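Side-chain contacts in ADP-dependent (S)-NAD(P)H-hydrate dehydratase (Enterococcus faecalis, PDB 2R3B), which probably dehydrates the S-form of hydrated NAD(P)H at the expense of ADP, restoring NAD(P)H as a tetrameric repair enzyme of the ribokinase-like superfamily: residues 79-82 and 83-86; 124-127 and 128-132. All blocks are in the same frame, centred on the assembly; numbering follows the deposited sequence.

Contact 1: residues 79-82 and 83-86; sequences TDVK and NHGP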
ATOM      1  N   THR B  79      17.469  -6.086   7.726  1.00 12.32           N
ATOM      2  CA  THR B  79      17.043  -6.781   6.532  1.00 10.76           C
ATOM      3  C   THR B  79      17.754  -6.179   5.348  1.00 12.10           C
ATOM      4  O   THR B  79      18.299  -5.101   5.439  1.00 12.41           O
ATOM      5  CB  THR B  79      15.513  -6.700   6.331  1.00 12.64           C
ATOM      6  OG1 THR B  79      15.156  -7.528   5.221  1.00 12.56           O
ATOM      7  CG2 THR B  79      15.025  -5.275   6.033  1.00 12.55           C
ATOM      8  N   ASP B  80      17.802  -6.880   4.228  1.00 11.63           N
ATOM      9  CA  ASP B  80      18.454  -6.275   3.057  1.00 12.48           C
ATOM     10  C   ASP B  80      17.819  -4.930   2.721  1.00 13.41           C
ATOM     11  O   ASP B  80      16.595  -4.757   2.732  1.00 12.98           O
ATOM     12  CB  ASP B  80      18.396  -7.201   1.855  1.00 13.78           C
ATOM     13  CG  ASP B  80      19.408  -6.851   0.803  1.00 13.80           C
ATOM     14  OD1 ASP B  80      19.180  -5.882   0.043  1.00 13.80           O
ATOM     15  OD2 ASP B  80      20.432  -7.579   0.715  1.00 16.15           O
ATOM     16  N   VAL B  81      18.669  -3.963   2.404  1.00 13.18           N
ATOM     17  CA  VAL B  81      18.205  -2.616   2.041  1.00 13.37           C
ATOM     18  C   VAL B  81      17.166  -2.617   0.912  1.00 14.50           C
ATOM     19  O   VAL B  81      16.279  -1.748   0.851  1.00 14.36           O
ATOM     20  CB  VAL B  81      19.403  -1.703   1.710  1.00 13.50           C
ATOM     21  CG1 VAL B  81      20.123  -2.234   0.464  1.00 13.81           C
ATOM     22  CG2 VAL B  81      18.911  -0.282   1.596  1.00 15.79           C
ATOM     23  N   LYS B  82      17.252  -3.613   0.044  1.00 14.57           N
ATOM     24  CA  LYS B  82      16.230  -3.843  -1.004  1.00 15.00           C
ATOM     25  C   LYS B  82      14.813  -3.829  -0.435  1.00 13.13           C
ATOM     26  O   LYS B  82      13.876  -3.381  -1.092  1.00 13.56           O
ATOM     27  CB  LYS B  82      16.513  -5.204  -1.688  1.00 14.45           C
ATOM     28  CG  LYS B  82      15.515  -5.628  -2.783  1.00 15.11           C
ATOM     29  CD  LYS B  82      15.818  -6.994  -3.384  1.00 13.76           C
ATOM     30  CE  LYS B  82      14.821  -7.332  -4.515  1.00 15.60           C
ATOM     31  NZ  LYS B  82      15.106  -8.654  -5.086  1.00 14.21           N
ATOM     32  N   ASN B  83      14.662  -4.363   0.774  1.00 11.55           N
ATOM     33  CA  ASN B  83      13.342  -4.572   1.378  1.00 11.48           C
ATOM     34  C   ASN B  83      12.818  -3.377   2.153  1.00 11.18           C
ATOM     35  O   ASN B  83      11.661  -3.377   2.576  1.00 12.45           O
ATOM     36  CB  ASN B  83      13.371  -5.810   2.273  1.00 11.60           C
ATOM     37  CG  ASN B  83      13.787  -7.072   1.517  1.00 14.65           C
ATOM     38  OD1 ASN B  83      13.321  -7.334   0.409  1.00 14.73           O
ATOM     39  ND2 ASN B  83      14.702  -7.829   2.100  1.00 11.09           N
ATOM     40  N   HIS B  84      13.629  -2.341   2.353  1.00 11.33           N
ATOM     41  CA  HIS B  84      13.199  -1.281   3.254  1.00 10.35           C
ATOM     42  C   HIS B  84      12.001  -0.476   2.744  1.00 11.27           C
ATOM     43  O   HIS B  84      11.168  -0.023   3.555  1.00 12.64           O
ATOM     44  CB  HIS B  84      14.354  -0.351   3.532  1.00 10.21           C
ATOM     45  CG  HIS B  84      15.465  -0.978   4.306  1.00 10.39           C
ATOM     46  ND1 HIS B  84      16.594  -0.281   4.679  1.00 11.62           N
ATOM     47  CD2 HIS B  84      15.648  -2.250   4.731  1.00 12.56           C
ATOM     48  CE1 HIS B  84      17.418  -1.093   5.314  1.00 13.13           C
ATOM     49  NE2 HIS B  84      16.876  -2.294   5.357  1.00 12.40           N
ATOM     50  N   GLY B  85      11.935  -0.272   1.431  1.00 12.19           N
ATOM     51  CA  GLY B  85      10.826   0.463   0.779  1.00 13.06           C
ATOM     52  C   GLY B  85       9.490  -0.240   1.003  1.00 12.50           C
ATOM     53  O   GLY B  85       8.573   0.337   1.576  1.00 13.55           O
ATOM     54  N   PRO B  86       9.350  -1.481   0.524  1.00 12.52           N
ATOM     55  CA  PRO B  86       8.040  -2.119   0.734  1.00 12.99           C
ATOM     56  C   PRO B  86       7.705  -2.312   2.200  1.00 11.87           C
ATOM     57  O   PRO B  86       6.523  -2.318   2.579  1.00 12.60           O
ATOM     58  CB  PRO B  86       8.161  -3.455  -0.026  1.00 15.74           C
ATOM     59  CG  PRO B  86       9.576  -3.615  -0.303  1.00 14.35           C
ATOM     60  CD  PRO B  86      10.218  -2.293  -0.341  1.00 12.65           C
TER
HETATM   61  O   HOH W   1      13.676  -0.636  -0.946  1.00 18.87           O
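His84 folds its imidazole back over the turn that precedes it, with CG beside its backbone N and opposite the carbonyl carbon (chi1 -67°). Its NE2 donates to Thr79 O at 3.1 Å, and the bond is bent, 147° at the hydrogen. The donor stands above the carbonyl plane of Thr79. Val81 CA covers one ring face, 3.6 Å from the centroid and almost on the ring normal, a CH-pi contact. Thr79 CG2 closes in on CD2 of the His84 ring at 3.4 Å. This is the tight, buried part. Asn83 ND2 lies 3.2 Å from Thr79 OG1 and bonds to Asn53 O; OG1 bonds to Gly51 O and Gly52 O. The backbone turns through Asn83 N to Asp80 O (2.8 Å) and His84 N to Val81 O. The looser side holds the exposed side chain of Val81 and a water that accepts from Gly85 N and donates to Lys82 O. The polar ends are held. Lys82 NZ bonds to Arg54 O and to His84 ND1 of the second subunit. His84 ND1 in turn is hydrogen-bonded to Lys82 NZ of the third subunit. Asp80 OD2 forms a salt bridge with Arg54, while OD1 accepts from Lys82 N, an Asx turn between strand 74-78 and helix 84-90.

Contact 2: residues 124-127 and 128-132; sequences DATA and QQILK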
ATOM      1  N   ASP B 124      22.818 -18.230   2.731  1.00 27.28           N
ATOM      2  CA  ASP B 124      24.083 -17.839   2.099  1.00 29.76           C
ATOM      3  C   ASP B 124      25.076 -17.277   3.110  1.00 27.61           C
ATOM      4  O   ASP B 124      24.812 -17.267   4.301  1.00 26.09           O
ATOM      5  CB  ASP B 124      23.843 -16.886   0.914  1.00 30.35           C
ATOM      6  CG  ASP B 124      23.492 -15.473   1.329  1.00 36.88           C
ATOM      7  OD1 ASP B 124      23.607 -15.086   2.519  1.00 37.86           O
ATOM      8  OD2 ASP B 124      23.098 -14.712   0.413  1.00 46.73           O
ATOM      9  N   ALA B 125      26.233 -16.815   2.623  1.00 27.56           N
ATOM     10  CA  ALA B 125      27.347 -16.455   3.494  1.00 26.84           C
ATOM     11  C   ALA B 125      27.013 -15.261   4.356  1.00 26.52           C
ATOM     12  O   ALA B 125      27.495 -15.145   5.489  1.00 24.21           O
ATOM     13  CB  ALA B 125      28.591 -16.149   2.642  1.00 29.57           C
ATOM     14  N   THR B 126      26.226 -14.342   3.807  1.00 25.57           N
ATOM     15  CA  THR B 126      25.807 -13.188   4.592  1.00 26.83           C
ATOM     16  C   THR B 126      24.917 -13.624   5.737  1.00 21.77           C
ATOM     17  O   THR B 126      25.070 -13.134   6.843  1.00 23.60           O
ATOM     18  CB  THR B 126      25.063 -12.166   3.732  1.00 29.42           C
ATOM     19  OG1 THR B 126      25.961 -11.643   2.742  1.00 39.34           O
ATOM     20  CG2 THR B 126      24.526 -11.009   4.603  1.00 34.37           C
ATOM     21  N   ALA B 127      23.946 -14.482   5.439  1.00 23.06           N
ATOM     22  CA  ALA B 127      23.072 -15.086   6.473  1.00 22.81           C
ATOM     23  C   ALA B 127      23.866 -15.753   7.581  1.00 21.51           C
ATOM     24  O   ALA B 127      23.610 -15.547   8.761  1.00 20.81           O
ATOM     25  CB  ALA B 127      22.115 -16.111   5.836  1.00 23.23           C
ATOM     26  N   GLN B 128      24.829 -16.586   7.193  1.00 23.68           N
ATOM     27  CA  GLN B 128      25.720 -17.235   8.141  1.00 22.20           C
ATOM     28  C   GLN B 128      26.474 -16.262   8.984  1.00 21.76           C
ATOM     29  O   GLN B 128      26.564 -16.446  10.173  1.00 20.84           O
ATOM     30  CB  GLN B 128      26.715 -18.152   7.425  1.00 23.21           C
ATOM     31  CG  GLN B 128      26.079 -19.328   6.780  1.00 23.76           C
ATOM     32  CD  GLN B 128      27.001 -19.975   5.771  1.00 33.13           C
ATOM     33  OE1 GLN B 128      28.195 -20.132   6.037  1.00 30.15           O
ATOM     34  NE2 GLN B 128      26.467 -20.355   4.624  1.00 27.44           N
ATOM     35  N   GLN B 129      27.023 -15.212   8.374  1.00 22.88           N
ATOM     36  CA  GLN B 129      27.759 -14.218   9.127  1.00 22.30           C
ATOM     37  C   GLN B 129      26.902 -13.485  10.127  1.00 21.85           C
ATOM     38  O   GLN B 129      27.300 -13.313  11.268  1.00 22.11           O
ATOM     39  CB  GLN B 129      28.392 -13.172   8.187  1.00 23.25           C
ATOM     40  CG  GLN B 129      29.129 -12.073   8.933  1.00 28.18           C
ATOM     41  CD  GLN B 129      30.031 -11.239   8.011  1.00 28.94           C
ATOM     42  OE1 GLN B 129      29.633 -10.881   6.912  1.00 48.28           O
ATOM     43  NE2 GLN B 129      31.242 -10.944   8.463  1.00 33.78           N
ATOM     44  N   ILE B 130      25.731 -13.018   9.691  1.00 22.90           N
ATOM     45  CA  ILE B 130      24.822 -12.303  10.594  1.00 20.69           C
ATOM     46  C   ILE B 130      24.407 -13.184  11.786  1.00 19.35           C
ATOM     47  O   ILE B 130      24.407 -12.733  12.944  1.00 19.10           O
ATOM     48  CB  ILE B 130      23.553 -11.800   9.861  1.00 23.56           C
ATOM     49  CG1 ILE B 130      23.894 -10.842   8.706  1.00 29.71           C
ATOM     50  CG2 ILE B 130      22.653 -11.018  10.852  1.00 22.28           C
ATOM     51  CD1 ILE B 130      24.288  -9.426   9.170  1.00 32.97           C
ATOM     52  N   LEU B 131      24.070 -14.439  11.520  1.00 19.84           N
ATOM     53  CA  LEU B 131      23.742 -15.371  12.628  1.00 20.18           C
ATOM     54  C   LEU B 131      24.906 -15.499  13.622  1.00 18.50           C
ATOM     55  O   LEU B 131      24.716 -15.407  14.824  1.00 17.70           O
ATOM     56  CB  LEU B 131      23.373 -16.760  12.093  1.00 20.67           C
ATOM     57  CG  LEU B 131      23.052 -17.824  13.148  1.00 20.64           C
ATOM     58  CD1 LEU B 131      21.877 -17.391  13.994  1.00 19.30           C
ATOM     59  CD2 LEU B 131      22.769 -19.170  12.493  1.00 19.03           C
ATOM     60  N   LYS B 132      26.119 -15.706  13.123  1.00 20.21           N
ATOM     61  CA  LYS B 132      27.266 -15.783  14.038  1.00 21.28           C
ATOM     62  C   LYS B 132      27.436 -14.509  14.860  1.00 19.52           C
ATOM     63  O   LYS B 132      27.728 -14.595  16.036  1.00 20.68           O
ATOM     64  CB  LYS B 132      28.562 -15.984  13.283  1.00 22.58           C
ATOM     65  CG  LYS B 132      28.718 -17.294  12.605  1.00 26.03           C
ATOM     66  CD  LYS B 132      30.128 -17.354  12.029  1.00 32.70           C
ATOM     67  CE  LYS B 132      30.261 -18.222  10.836  1.00 40.32           C
ATOM     68  NZ  LYS B 132      31.657 -17.990  10.317  1.00 39.38           N
TER
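Asp124 and Gln128 meet at the first turn of helix 125-137, where Asp124 is the N-cap. The helix is the middle of a beta-alpha-beta unit, with strand 114-117 before it and strand 143-147 after it. The cap satisfies a backbone N-H that has no carbonyl of an earlier turn to bond. Asp124 OD1 accepts a hydrogen bond from Ala127 N at 3.0 Å. The bond is nearly straight, 175°, and meets OD1 almost along its C-O axis. With chi1 at 75°, the carboxylate is swung over the helix start. OD1 is also 3.0 Å from Thr126 N. The negative carboxylate at the N-terminal end would be expected to suit the helix dipole.

The backbone acceptors are then used in order. Asp124 O receives Gln128 N at 3.0 Å, Ala125 O receives Gln129 N, Thr126 O receives Ile130 N, and Ala127 O receives Leu131 N. Lys132 N continues the series to Gln128 O.

The side chain of Gln128 runs back along the first turn, its CG beside the backbone N (chi1 -67°) and 3.5 Å from Asp124 O. Its NE2 finds its acceptor just before the helix, at Leu123 O. Gln129 CB lies 3.5 Å from Ala125 O.

Ala127, Ile130 and Leu131 form the buried, apolar side. Ala127 and Leu131 pack on Leu153 of helix 149-156, and Ile130 packs on Phe99. At the border of this side, the partly exposed Thr126 lies alongside Ile130 and points the same way, with Thr126 CG2 4.2 Å from Ile130 CG1. That same CG1 comes closer to the backbone, 3.2 Å from Thr126 O.

Overall arrangement
Contacts 1 and 2 both lie where a strand of the central sheet gives way to a helix. Contact 1 follows strand 74-78, and contact 2 opens helix 125-137 after strand 114-117. Their centres are about 17 Å apart. Their nearest atoms are about 7 Å apart, so they do not touch. Both approach the predicted (6S)-NADPHX site. The side chain of Thr79 is about 8 Å from that of Ala59, and the side chain of Ala127 is about 5 Å from Gly122. Their roles in the assembly differ. Residues 79-86 reach two other subunits of the tetramer, whereas no other chain of it touches residues 124-132.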